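Local structure of putative agmatine deiminase (Streptococcus mutans, 2EWO) at residues 57-71 against 83-95. The protein probably hydrolyses agmatine to N-carbamoylputrescine and ammonia, as an agmatine deiminase of the peptidyl-arginine deiminase family. Sequence-based numbering, arbitrary orientation.
Sequences SEFEPVSLCVPPLQY and SHNIRIIEMTNDD
CG2 of I88 stands over the rim of one face of the Y71 ring, 3.5 Å from CE2 of Y71, while the carbonyl carbon of I89 and the amide N of E90 lie at the ring's edge, near its plane. With CG anti to the backbone N (chi1 -174°), the ring reaches back from the start of helix 71-79, bringing OH of Y71 within 2.9 Å of O of I88. The R87 guanidinium works through its edge. Its NE donates to OG of S63 at 3.1 Å, nearly straight and only 8° out of the guanidinium plane, while NH2 has a long, weak ion pair with E148.

Strands 62-66 and 86-90 pair in parallel, from V62 N to N85 O through to M91 N, which approaches V66 O from above its carbonyl plane. Strand 86-90 is outermost in its sheet within the chain, and a second subunit covers it: K143 (salt bridge) and T92 N of that subunit hold E90 OE1, probably compensating the close approach of the two E90 OE2 atoms.

S63, C65, R87 and I89 share one face; there C65 also meets M91, a selenomethionine, CB to CB at 3.5 Å. V62, L64, I86 and I88 form the apolar opposite face under helix 71-79, completing a beta-alpha-beta unit. The parallel bonds thus satisfy buried backbone polar groups between the two faces, and the R87-S63 bond steadies the guanidinium on the first.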
ATOM      1  N   SER A  57       7.992  22.463  19.876  1.00 12.31           N
ATOM      2  CA  SER A  57       7.015  23.511  19.553  1.00 14.28           C
ATOM      3  C   SER A  57       7.348  24.895  20.078  1.00 15.21           C
ATOM      4  O   SER A  57       7.349  25.876  19.328  1.00 16.54           O
ATOM      5  CB  SER A  57       5.624  23.141  20.085  1.00 50.74           C
ATOM      6  OG  SER A  57       5.162  21.916  19.547  1.00 51.09           O
ATOM      7  N   GLU A  58       7.610  24.979  21.375  1.00 21.12           N
ATOM      8  CA  GLU A  58       7.911  26.262  21.983  1.00 20.60           C
ATOM      9  C   GLU A  58       9.267  26.867  21.623  1.00 19.42           C
ATOM     10  O   GLU A  58       9.581  27.971  22.051  1.00 20.60           O
ATOM     11  CB  GLU A  58       7.770  26.173  23.507  1.00 44.18           C
ATOM     12  CG  GLU A  58       8.468  24.997  24.170  1.00 47.04           C
ATOM     13  CD  GLU A  58       8.767  25.273  25.642  1.00 49.29           C
ATOM     14  OE1 GLU A  58       9.620  26.153  25.914  1.00 48.90           O
ATOM     15  OE2 GLU A  58       8.148  24.630  26.527  1.00 50.00           O
ATOM     16  N   PHE A  59      10.063  26.182  20.814  1.00 21.81           N
ATOM     17  CA  PHE A  59      11.368  26.731  20.474  1.00 20.48           C
ATOM     18  C   PHE A  59      11.519  27.052  18.989  1.00 19.09           C
ATOM     19  O   PHE A  59      12.181  28.026  18.603  1.00 18.20           O
ATOM     20  CB  PHE A  59      12.450  25.752  20.936  1.00 14.22           C
ATOM     21  CG  PHE A  59      12.404  25.461  22.418  1.00 14.52           C
ATOM     22  CD1 PHE A  59      12.912  26.375  23.340  1.00 13.88           C
ATOM     23  CD2 PHE A  59      11.817  24.291  22.894  1.00 14.38           C
ATOM     24  CE1 PHE A  59      12.840  26.129  24.716  1.00 13.55           C
ATOM     25  CE2 PHE A  59      11.738  24.036  24.268  1.00 14.98           C
ATOM     26  CZ  PHE A  59      12.252  24.959  25.180  1.00 13.55           C
ATOM     27  N   GLU A  60      10.886  26.226  18.164  1.00 13.99           N
ATOM     28  CA  GLU A  60      10.919  26.359  16.708  1.00 12.50           C
ATOM     29  C   GLU A  60       9.874  25.438  16.114  1.00 12.50           C
ATOM     30  O   GLU A  60       9.244  24.661  16.828  1.00 12.50           O
ATOM     31  CB  GLU A  60      12.299  25.975  16.163  1.00 43.81           C
ATOM     32  CG  GLU A  60      12.977  24.828  16.906  1.00 43.08           C
ATOM     33  CD  GLU A  60      14.282  24.396  16.266  1.00 43.49           C
ATOM     34  OE1 GLU A  60      14.978  25.251  15.684  1.00 42.28           O
ATOM     35  OE2 GLU A  60      14.621  23.198  16.354  1.00 44.11           O
ATOM     36  N   PRO A  61       9.659  25.524  14.799  1.00 12.70           N
ATOM     37  CA  PRO A  61       8.674  24.666  14.139  1.00 10.11           C
ATOM     38  C   PRO A  61       9.154  23.229  13.942  1.00 10.11           C
ATOM     39  O   PRO A  61      10.360  22.945  13.844  1.00 10.11           O
ATOM     40  CB  PRO A  61       8.436  25.373  12.813  1.00 10.01           C
ATOM     41  CG  PRO A  61       9.773  25.988  12.546  1.00 10.01           C
ATOM     42  CD  PRO A  61      10.134  26.568  13.880  1.00 10.01           C
ATOM     43  N   VAL A  62       8.180  22.328  13.894  1.00 10.20           N
ATOM     44  CA  VAL A  62       8.439  20.910  13.703  1.00 10.20           C
ATOM     45  C   VAL A  62       7.794  20.422  12.420  1.00 10.20           C
ATOM     46  O   VAL A  62       6.654  20.789  12.097  1.00 10.20           O
ATOM     47  CB  VAL A  62       7.859  20.041  14.831  1.00 32.27           C
ATOM     48  CG1 VAL A  62       8.410  18.635  14.699  1.00 32.91           C
ATOM     49  CG2 VAL A  62       8.176  20.634  16.190  1.00 32.81           C
ATOM     50  N   SER A  63       8.541  19.579  11.704  1.00 10.00           N
ATOM     51  CA  SER A  63       8.111  18.963  10.438  1.00 10.00           C
ATOM     52  C   SER A  63       7.956  17.476  10.684  1.00 10.00           C
ATOM     53  O   SER A  63       8.892  16.705  10.530  1.00 10.00           O
ATOM     54  CB  SER A  63       9.151  19.194   9.342  1.00 22.23           C
ATOM     55  OG  SER A  63       9.090  20.534   8.876  1.00 22.37           O
ATOM     56  N   LEU A  64       6.750  17.098  11.073  1.00 10.00           N
ATOM     57  CA  LEU A  64       6.395  15.726  11.380  1.00 10.00           C
ATOM     58  C   LEU A  64       5.994  14.959  10.105  1.00 10.00           C
ATOM     59  O   LEU A  64       4.931  15.212   9.539  1.00 10.80           O
ATOM     60  CB  LEU A  64       5.236  15.770  12.375  1.00 10.00           C
ATOM     61  CG  LEU A  64       4.862  14.498  13.111  1.00 10.00           C
ATOM     62  CD1 LEU A  64       6.038  14.097  13.979  1.00 10.00           C
ATOM     63  CD2 LEU A  64       3.611  14.708  13.930  1.00 10.00           C
ATOM     64  N   CYS A  65       6.827  14.022   9.655  1.00 10.89           N
ATOM     65  CA  CYS A  65       6.523  13.266   8.435  1.00 10.89           C
ATOM     66  C   CYS A  65       5.931  11.897   8.704  1.00 10.89           C
ATOM     67  O   CYS A  65       6.633  11.003   9.163  1.00 10.89           O
ATOM     68  CB  CYS A  65       7.790  13.084   7.620  1.00 10.00           C
ATOM     69  SG  CYS A  65       8.761  14.564   7.567  1.00 10.00           S
ATOM     70  N   VAL A  66       4.655  11.696   8.404  1.00 10.00           N
ATOM     71  CA  VAL A  66       4.103  10.381   8.686  1.00 10.00           C
ATOM     72  C   VAL A  66       3.602   9.615   7.466  1.00 10.00           C
ATOM     73  O   VAL A  66       3.126  10.205   6.483  1.00 10.00           O
ATOM     74  CB  VAL A  66       2.975  10.459   9.771  1.00 15.33           C
ATOM     75  CG1 VAL A  66       3.346  11.497  10.810  1.00 16.27           C
ATOM     76  CG2 VAL A  66       1.625  10.774   9.147  1.00 14.25           C
ATOM     77  N   PRO A  67       3.762   8.282   7.493  1.00 10.34           N
ATOM     78  CA  PRO A  67       3.316   7.436   6.397  1.00 10.34           C
ATOM     79  C   PRO A  67       1.862   7.748   6.167  1.00 10.34           C
ATOM     80  O   PRO A  67       1.170   8.133   7.095  1.00 10.34           O
ATOM     81  CB  PRO A  67       3.535   6.034   6.949  1.00 25.36           C
ATOM     82  CG  PRO A  67       4.819   6.196   7.672  1.00 25.17           C
ATOM     83  CD  PRO A  67       4.615   7.508   8.416  1.00 25.47           C
ATOM     84  N   PRO A  68       1.393   7.604   4.919  1.00 10.00           N
ATOM     85  CA  PRO A  68       0.032   7.841   4.431  1.00 10.00           C
ATOM     86  C   PRO A  68      -1.064   7.134   5.219  1.00 10.42           C
ATOM     87  O   PRO A  68      -2.195   7.606   5.271  1.00 10.35           O
ATOM     88  CB  PRO A  68       0.105   7.343   3.002  1.00 10.00           C
ATOM     89  CG  PRO A  68       1.508   7.705   2.623  1.00 10.00           C
ATOM     90  CD  PRO A  68       2.284   7.239   3.803  1.00 10.00           C
ATOM     91  N   LEU A  69      -0.722   6.004   5.825  1.00 10.00           N
ATOM     92  CA  LEU A  69      -1.683   5.210   6.596  1.00 10.00           C
ATOM     93  C   LEU A  69      -2.012   5.740   7.990  1.00 10.00           C
ATOM     94  O   LEU A  69      -3.079   5.456   8.528  1.00 10.00           O
ATOM     95  CB  LEU A  69      -1.168   3.784   6.718  1.00 13.13           C
ATOM     96  CG  LEU A  69      -1.143   3.034   5.399  1.00 11.96           C
ATOM     97  CD1 LEU A  69      -0.427   1.723   5.587  1.00 13.40           C
ATOM     98  CD2 LEU A  69      -2.570   2.824   4.915  1.00 10.00           C
ATOM     99  N   GLN A  70      -1.083   6.486   8.575  1.00 16.91           N
ATOM    100  CA  GLN A  70      -1.272   7.063   9.902  1.00 20.26           C
ATOM    101  C   GLN A  70      -1.212   8.577   9.787  1.00 19.85           C
ATOM    102  O   GLN A  70      -0.734   9.238  10.702  1.00 20.37           O
ATOM    103  CB  GLN A  70      -0.155   6.622  10.862  1.00 54.27           C
ATOM    104  CG  GLN A  70      -0.071   5.136  11.175  1.00 60.00           C
ATOM    105  CD  GLN A  70       0.205   4.283   9.945  1.00 60.00           C
ATOM    106  OE1 GLN A  70       1.175   4.512   9.207  1.00 60.00           O
ATOM    107  NE2 GLN A  70      -0.645   3.284   9.726  1.00 60.00           N
ATOM    108  N   TYR A  71      -1.667   9.126   8.664  1.00 10.00           N
ATOM    109  CA  TYR A  71      -1.622  10.573   8.465  1.00 10.00           C
ATOM    110  C   TYR A  71      -2.791  11.256   9.164  1.00 10.00           C
ATOM    111  O   TYR A  71      -2.595  12.047  10.082  1.00 10.00           O
ATOM    112  CB  TYR A  71      -1.635  10.891   6.974  1.00 10.00           C
ATOM    113  CG  TYR A  71      -1.458  12.355   6.645  1.00 10.00           C
ATOM    114  CD1 TYR A  71      -2.547  13.222   6.579  1.00 10.00           C
ATOM    115  CD2 TYR A  71      -0.199  12.871   6.363  1.00 10.00           C
ATOM    116  CE1 TYR A  71      -2.377  14.569   6.228  1.00 10.00           C
ATOM    117  CE2 TYR A  71      -0.031  14.209   6.015  1.00 10.00           C
ATOM    118  CZ  TYR A  71      -1.117  15.041   5.945  1.00 10.00           C
ATOM    119  OH  TYR A  71      -0.935  16.330   5.529  1.00 10.00           O
ATOM    120  N   SER A  83      -2.225  22.858  18.067  1.00 60.00           N
ATOM    121  CA  SER A  83      -1.690  22.962  16.706  1.00 60.00           C
ATOM    122  C   SER A  83      -1.064  24.340  16.528  1.00 60.00           C
ATOM    123  O   SER A  83      -1.734  25.292  16.108  1.00 60.00           O
ATOM    124  CB  SER A  83      -2.798  22.763  15.657  1.00 60.00           C
ATOM    125  OG  SER A  83      -2.292  22.890  14.327  1.00 60.00           O
ATOM    126  N   HIS A  84       0.220  24.453  16.852  1.00 43.68           N
ATOM    127  CA  HIS A  84       0.893  25.735  16.725  1.00 42.04           C
ATOM    128  C   HIS A  84       1.749  25.836  15.463  1.00 39.83           C
ATOM    129  O   HIS A  84       1.261  26.245  14.405  1.00 38.32           O
ATOM    130  CB  HIS A  84       1.729  26.012  17.984  1.00 58.55           C
ATOM    131  CG  HIS A  84       2.394  27.355  17.988  1.00 59.91           C
ATOM    132  ND1 HIS A  84       1.903  28.436  17.281  1.00 60.00           N
ATOM    133  CD2 HIS A  84       3.508  27.797  18.616  1.00 59.94           C
ATOM    134  CE1 HIS A  84       2.687  29.479  17.474  1.00 60.00           C
ATOM    135  NE2 HIS A  84       3.670  29.119  18.281  1.00 60.00           N
ATOM    136  N   ASN A  85       3.017  25.453  15.571  1.00 41.37           N
ATOM    137  CA  ASN A  85       3.932  25.523  14.436  1.00 40.06           C
ATOM    138  C   ASN A  85       4.432  24.146  13.989  1.00 38.99           C
ATOM    139  O   ASN A  85       5.562  23.996  13.520  1.00 38.46           O
ATOM    140  CB  ASN A  85       5.111  26.420  14.798  1.00 14.34           C
ATOM    141  CG  ASN A  85       5.854  25.930  16.025  1.00 14.68           C
ATOM    142  OD1 ASN A  85       5.264  25.315  16.923  1.00 13.91           O
ATOM    143  ND2 ASN A  85       7.154  26.216  16.083  1.00 15.08           N
ATOM    144  N   ILE A  86       3.568  23.151  14.142  1.00 14.18           N
ATOM    145  CA  ILE A  86       3.872  21.785  13.756  1.00 13.58           C
ATOM    146  C   ILE A  86       3.098  21.435  12.476  1.00 15.01           C
ATOM    147  O   ILE A  86       1.861  21.525  12.447  1.00 16.43           O
ATOM    148  CB  ILE A  86       3.460  20.796  14.870  1.00 10.00           C
ATOM    149  CG1 ILE A  86       4.277  21.056  16.132  1.00 10.00           C
ATOM    150  CG2 ILE A  86       3.654  19.365  14.409  1.00 10.00           C
ATOM    151  CD1 ILE A  86       3.891  20.165  17.296  1.00 10.00           C
ATOM    152  N   ARG A  87       3.821  21.061  11.417  1.00 16.47           N
ATOM    153  CA  ARG A  87       3.180  20.678  10.152  1.00 14.32           C
ATOM    154  C   ARG A  87       3.364  19.193   9.880  1.00 14.03           C
ATOM    155  O   ARG A  87       4.452  18.640  10.054  1.00 12.97           O
ATOM    156  CB  ARG A  87       3.743  21.473   8.966  1.00 12.08           C
ATOM    157  CG  ARG A  87       5.194  21.186   8.609  1.00 10.04           C
ATOM    158  CD  ARG A  87       5.556  21.898   7.313  1.00 10.04           C
ATOM    159  NE  ARG A  87       6.964  21.745   6.949  1.00 10.04           N
ATOM    160  CZ  ARG A  87       7.504  22.265   5.850  1.00 10.04           C
ATOM    161  NH1 ARG A  87       6.752  22.965   5.017  1.00 10.04           N
ATOM    162  NH2 ARG A  87       8.792  22.092   5.583  1.00 10.04           N
ATOM    163  N   ILE A  88       2.288  18.552   9.449  1.00 27.26           N
ATOM    164  CA  ILE A  88       2.331  17.133   9.145  1.00 26.51           C
ATOM    165  C   ILE A  88       2.454  16.925   7.639  1.00 26.10           C
ATOM    166  O   ILE A  88       1.507  17.195   6.901  1.00 25.73           O
ATOM    167  CB  ILE A  88       1.052  16.415   9.624  1.00 21.29           C
ATOM    168  CG1 ILE A  88       0.879  16.562  11.143  1.00 22.81           C
ATOM    169  CG2 ILE A  88       1.137  14.960   9.275  1.00 22.31           C
ATOM    170  CD1 ILE A  88       0.434  17.948  11.606  1.00 24.19           C
ATOM    171  N   ILE A  89       3.621  16.476   7.176  1.00 10.00           N
ATOM    172  CA  ILE A  89       3.816  16.209   5.745  1.00 10.00           C
ATOM    173  C   ILE A  89       3.787  14.706   5.523  1.00 10.00           C
ATOM    174  O   ILE A  89       4.308  13.943   6.335  1.00 10.00           O
ATOM    175  CB  ILE A  89       5.172  16.758   5.174  1.00 16.37           C
ATOM    176  CG1 ILE A  89       6.354  16.236   5.988  1.00 17.07           C
ATOM    177  CG2 ILE A  89       5.162  18.283   5.151  1.00 15.44           C
ATOM    178  CD1 ILE A  89       6.448  16.837   7.380  1.00 18.73           C
ATOM    179  N   GLU A  90       3.173  14.274   4.427  1.00 19.28           N
ATOM    180  CA  GLU A  90       3.091  12.851   4.131  1.00 15.71           C
ATOM    181  C   GLU A  90       4.426  12.285   3.678  1.00 14.40           C
ATOM    182  O   GLU A  90       5.015  12.785   2.718  1.00 12.12           O
ATOM    183  CB  GLU A  90       2.075  12.597   3.036  1.00 28.88           C
ATOM    184  CG  GLU A  90       1.784  11.138   2.886  1.00 28.79           C
ATOM    185  CD  GLU A  90       1.391  10.788   1.485  1.00 28.23           C
ATOM    186  OE1 GLU A  90       0.397  11.356   0.997  1.00 28.27           O
ATOM    187  OE2 GLU A  90       2.086   9.951   0.874  1.00 27.37           O
HETATM  188  N   MSE A  91       4.897  11.241   4.355  1.00 10.32           N
HETATM  189  CA  MSE A  91       6.156  10.608   3.980  1.00 10.52           C
HETATM  190  C   MSE A  91       6.246   9.169   4.469  1.00 10.32           C
HETATM  191  O   MSE A  91       6.016   8.910   5.643  1.00 10.32           O
HETATM  192  CB  MSE A  91       7.330  11.402   4.532  1.00 21.30           C
HETATM  193  CG  MSE A  91       8.645  10.999   3.933  1.00 28.11           C
HETATM  194 SE   MSE A  91      10.118  12.176   4.404  1.00 41.83          SE
HETATM  195  CE  MSE A  91       9.326  13.902   4.009  1.00 37.99           C
ATOM    196  N   THR A  92       6.571   8.237   3.566  1.00 20.35           N
ATOM    197  CA  THR A  92       6.698   6.811   3.917  1.00 17.15           C
ATOM    198  C   THR A  92       8.075   6.496   4.506  1.00 16.50           C
ATOM    199  O   THR A  92       9.068   7.128   4.150  1.00 18.22           O
ATOM    200  CB  THR A  92       6.518   5.869   2.687  1.00 11.62           C
ATOM    201  OG1 THR A  92       7.611   6.043   1.785  1.00 10.08           O
ATOM    202  CG2 THR A  92       5.228   6.144   1.964  1.00 10.08           C
ATOM    203  N   ASN A  93       8.133   5.510   5.394  1.00 10.00           N
ATOM    204  CA  ASN A  93       9.391   5.100   6.013  1.00 10.13           C
ATOM    205  C   ASN A  93       9.208   3.726   6.608  1.00 12.20           C
ATOM    206  O   ASN A  93       8.112   3.370   7.041  1.00 11.29           O
ATOM    207  CB  ASN A  93       9.777   6.059   7.129  1.00 12.07           C
ATOM    208  CG  ASN A  93       8.777   6.044   8.270  1.00 12.22           C
ATOM    209  OD1 ASN A  93       8.653   5.046   8.985  1.00 10.00           O
ATOM    210  ND2 ASN A  93       8.041   7.148   8.434  1.00 12.38           N
ATOM    211  N   ASP A  94      10.285   2.956   6.650  1.00 10.00           N
ATOM    212  CA  ASP A  94      10.214   1.611   7.210  1.00 10.72           C
ATOM    213  C   ASP A  94      10.253   1.656   8.727  1.00 11.39           C
ATOM    214  O   ASP A  94       9.760   0.746   9.402  1.00 10.30           O
ATOM    215  CB  ASP A  94      11.363   0.771   6.664  1.00 13.43           C
ATOM    216  CG  ASP A  94      11.299   0.628   5.158  1.00 12.85           C
ATOM    217  OD1 ASP A  94      10.269   0.104   4.676  1.00 12.20           O
ATOM    218  OD2 ASP A  94      12.264   1.044   4.475  1.00 10.06           O
ATOM    219  N   ASP A  95      10.854   2.728   9.241  1.00 10.26           N
ATOM    220  CA  ASP A  95      10.962   2.973  10.671  1.00 11.21           C
ATOM    221  C   ASP A  95      11.319   4.426  10.917  1.00 10.86           C
ATOM    222  O   ASP A  95      11.994   5.046  10.094  1.00 11.61           O
ATOM    223  CB  ASP A  95      12.009   2.079  11.312  1.00 10.00           C
ATOM    224  CG  ASP A  95      11.569   1.592  12.664  1.00 10.00           C
ATOM    225  OD1 ASP A  95      10.411   1.885  13.033  1.00 10.00           O
ATOM    226  OD2 ASP A  95      12.355   0.920  13.358  1.00 10.00           O
TER